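Local structure of transcriptional regulator, IclR family (Ruegeria sp. TM1040, 3R4K) at residues L185-G190 with H197-P202. The protein probably binds DNA as a transcriptional regulator of the IclR family, with a helix-turn-helix domain joined to an effector-binding-type C-terminal domain. Numbering follows the deposited sequence.
Sequences LAQSIG and HSHAVP
With CG anti to its backbone N (chi1 -171°), H197 swings its imidazole toward Q187, whose chain, extended beyond CG, carries the amide over the H199 ring and brings OE1 to the edge of H197. H197 NE2 donates to Q187 OE1 at 2.9 Å; the acceptor lies in the imidazole plane, while the donor sits 21° from the amide's carbonyl plane. Q187 also runs alongside H199: its CG rests over the ring face, 3.7 Å from the centroid, as a CH-pi contact, and the amide is stacked on the imidazole with the two planes 20° apart. I189 covers one face of H197, its CG1 lying 3.6 Å from the ring centroid. At the other end L185 CD2 meets the edge of the H199 ring, and L185 CD1 touches V201 CG1 at 3.8 Å. The strands form an antiparallel hairpin at one margin of the profilin-like, GAF-related sheet of the IclR C-terminal domain; 186-189 is one of its two outermost strands within the chain, and 197-202 pairs on its other side with strand 210-219. A186 and A200 are a hydrogen-bonded pair, A186 N reaching A200 O at 2.8 Å and A200 N returning to A186 O. S188 and S198 repeat this pattern, S198 N donating to S188 O at 2.9 Å; S198 OG adds a weak bond to that same oxygen. On the face bearing the alanines and serines, A137 of helix 137-143 touches S188, S198 and A200. On the face bearing the histidines, helix 225-245 packs I231, P232 and L235 against H199, and M223 touches the side chains of both histidines.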
ATOM      1  N   LEU A 185      13.994 -10.064  19.356  1.00 58.99           N
ATOM      2  CA  LEU A 185      13.683  -9.125  20.440  1.00 57.21           C
ATOM      3  C   LEU A 185      14.952  -8.415  20.934  1.00 60.26           C
ATOM      4  O   LEU A 185      16.001  -9.050  21.109  1.00 61.73           O
ATOM      5  CB  LEU A 185      13.005  -9.871  21.611  1.00 58.01           C
ATOM      6  CG  LEU A 185      12.350  -9.008  22.688  1.00 60.72           C
ATOM      7  CD1 LEU A 185      11.016  -9.564  23.071  1.00 60.24           C
ATOM      8  CD2 LEU A 185      13.218  -8.919  23.913  1.00 65.14           C
ATOM      9  N   ALA A 186      14.835  -7.096  21.168  1.00 53.70           N
ATOM     10  CA  ALA A 186      15.919  -6.244  21.655  1.00 54.36           C
ATOM     11  C   ALA A 186      15.615  -5.729  23.055  1.00 57.26           C
ATOM     12  O   ALA A 186      14.463  -5.445  23.387  1.00 54.61           O
ATOM     13  CB  ALA A 186      16.141  -5.069  20.704  1.00 53.78           C
ATOM     14  N   GLN A 187      16.666  -5.600  23.867  1.00 55.78           N
ATOM     15  CA  GLN A 187      16.613  -5.058  25.219  1.00 54.93           C
ATOM     16  C   GLN A 187      17.676  -3.965  25.382  1.00 60.32           C
ATOM     17  O   GLN A 187      18.757  -4.071  24.798  1.00 62.03           O
ATOM     18  CB  GLN A 187      16.807  -6.159  26.262  1.00 58.23           C
ATOM     19  CG  GLN A 187      15.501  -6.757  26.756  1.00 58.59           C
ATOM     20  CD  GLN A 187      15.734  -7.777  27.844  1.00 79.46           C
ATOM     21  OE1 GLN A 187      16.019  -7.453  29.006  1.00 70.96           O
ATOM     22  NE2 GLN A 187      15.635  -9.043  27.488  1.00 81.08           N
ATOM     23  N   SER A 188      17.353  -2.900  26.139  1.00 56.18           N
ATOM     24  CA  SER A 188      18.268  -1.786  26.414  1.00 56.69           C
ATOM     25  C   SER A 188      17.973  -1.190  27.779  1.00 61.70           C
ATOM     26  O   SER A 188      16.828  -0.849  28.077  1.00 59.61           O
ATOM     27  CB  SER A 188      18.188  -0.713  25.332  1.00 57.74           C
ATOM     28  OG  SER A 188      19.039   0.387  25.612  1.00 64.31           O
ATOM     29  N   ILE A 189      19.015  -1.085  28.614  1.00 61.30           N
ATOM     30  CA  ILE A 189      18.916  -0.551  29.964  1.00 61.39           C
ATOM     31  C   ILE A 189      19.686   0.763  30.034  1.00 67.44           C
ATOM     32  O   ILE A 189      20.911   0.786  29.919  1.00 68.85           O
ATOM     33  CB  ILE A 189      19.378  -1.573  31.038  1.00 67.39           C
ATOM     34  CG1 ILE A 189      18.684  -2.944  30.835  1.00 68.84           C
ATOM     35  CG2 ILE A 189      19.113  -1.032  32.441  1.00 67.02           C
ATOM     36  CD1 ILE A 189      19.457  -4.156  31.357  1.00 84.02           C
ATOM     37  N   GLY A 190      18.924   1.841  30.185  1.00 65.05           N
ATOM     38  CA  GLY A 190      19.398   3.209  30.345  1.00 66.10           C
ATOM     39  C   GLY A 190      20.376   3.789  29.340  1.00 74.13           C
ATOM     40  O   GLY A 190      21.243   4.575  29.736  1.00 75.93           O
ATOM     41  N   HIS A 197      14.298   0.591  31.546  1.00 47.23           N
ATOM     42  CA  HIS A 197      14.548  -0.727  30.960  1.00 48.74           C
ATOM     43  C   HIS A 197      13.516  -0.956  29.862  1.00 52.27           C
ATOM     44  O   HIS A 197      12.325  -1.062  30.160  1.00 51.66           O
ATOM     45  CB  HIS A 197      14.495  -1.846  32.021  1.00 51.43           C
ATOM     46  CG  HIS A 197      14.947  -3.182  31.522  1.00 56.93           C
ATOM     47  ND1 HIS A 197      15.732  -4.011  32.307  1.00 62.23           N
ATOM     48  CD2 HIS A 197      14.722  -3.791  30.335  1.00 57.73           C
ATOM     49  CE1 HIS A 197      15.939  -5.098  31.584  1.00 62.75           C
ATOM     50  NE2 HIS A 197      15.359  -5.003  30.386  1.00 60.83           N
ATOM     51  N   SER A 198      13.962  -1.002  28.601  1.00 48.15           N
ATOM     52  CA  SER A 198      13.078  -1.191  27.465  1.00 46.53           C
ATOM     53  C   SER A 198      13.285  -2.536  26.750  1.00 53.16           C
ATOM     54  O   SER A 198      14.384  -3.094  26.738  1.00 55.50           O
ATOM     55  CB  SER A 198      13.223  -0.051  26.458  1.00 50.78           C
ATOM     56  OG  SER A 198      14.257   0.882  26.744  1.00 68.35           O
ATOM     57  N   HIS A 199      12.185  -3.053  26.178  1.00 48.47           N
ATOM     58  CA  HIS A 199      12.062  -4.259  25.358  1.00 48.42           C
ATOM     59  C   HIS A 199      11.447  -3.843  24.038  1.00 48.87           C
ATOM     60  O   HIS A 199      10.474  -3.081  24.054  1.00 45.82           O
ATOM     61  CB  HIS A 199      11.155  -5.298  26.035  1.00 50.04           C
ATOM     62  CG  HIS A 199      11.737  -5.983  27.222  1.00 56.54           C
ATOM     63  ND1 HIS A 199      11.777  -5.368  28.461  1.00 58.86           N
ATOM     64  CD2 HIS A 199      12.191  -7.251  27.346  1.00 61.27           C
ATOM     65  CE1 HIS A 199      12.302  -6.258  29.282  1.00 61.01           C
ATOM     66  NE2 HIS A 199      12.569  -7.406  28.654  1.00 63.10           N
ATOM     67  N   ALA A 200      11.971  -4.328  22.903  1.00 44.72           N
ATOM     68  CA  ALA A 200      11.398  -3.961  21.603  1.00 42.12           C
ATOM     69  C   ALA A 200      11.495  -5.068  20.585  1.00 44.08           C
ATOM     70  O   ALA A 200      12.437  -5.860  20.600  1.00 45.55           O
ATOM     71  CB  ALA A 200      12.059  -2.711  21.054  1.00 42.30           C
ATOM     72  N   VAL A 201      10.496  -5.113  19.701  1.00 37.29           N
ATOM     73  CA  VAL A 201      10.393  -6.061  18.589  1.00 36.48           C
ATOM     74  C   VAL A 201      10.258  -5.263  17.291  1.00 39.97           C
ATOM     75  O   VAL A 201       9.618  -4.205  17.298  1.00 38.71           O
ATOM     76  CB  VAL A 201       9.237  -7.105  18.746  1.00 38.93           C
ATOM     77  CG1 VAL A 201       9.516  -8.078  19.886  1.00 41.26           C
ATOM     78  CG2 VAL A 201       7.865  -6.446  18.898  1.00 35.81           C
ATOM     79  N   PRO A 202      10.820  -5.733  16.162  1.00 37.60           N
ATOM     80  CA  PRO A 202      10.637  -4.990  14.908  1.00 35.72           C
ATOM     81  C   PRO A 202       9.235  -5.198  14.314  1.00 36.13           C
ATOM     82  O   PRO A 202       8.590  -6.216  14.563  1.00 33.73           O
ATOM     83  CB  PRO A 202      11.713  -5.581  14.004  1.00 39.69           C
ATOM     84  CG  PRO A 202      11.843  -7.005  14.482  1.00 46.20           C
ATOM     85  CD  PRO A 202      11.600  -6.976  15.953  1.00 42.05           C
TER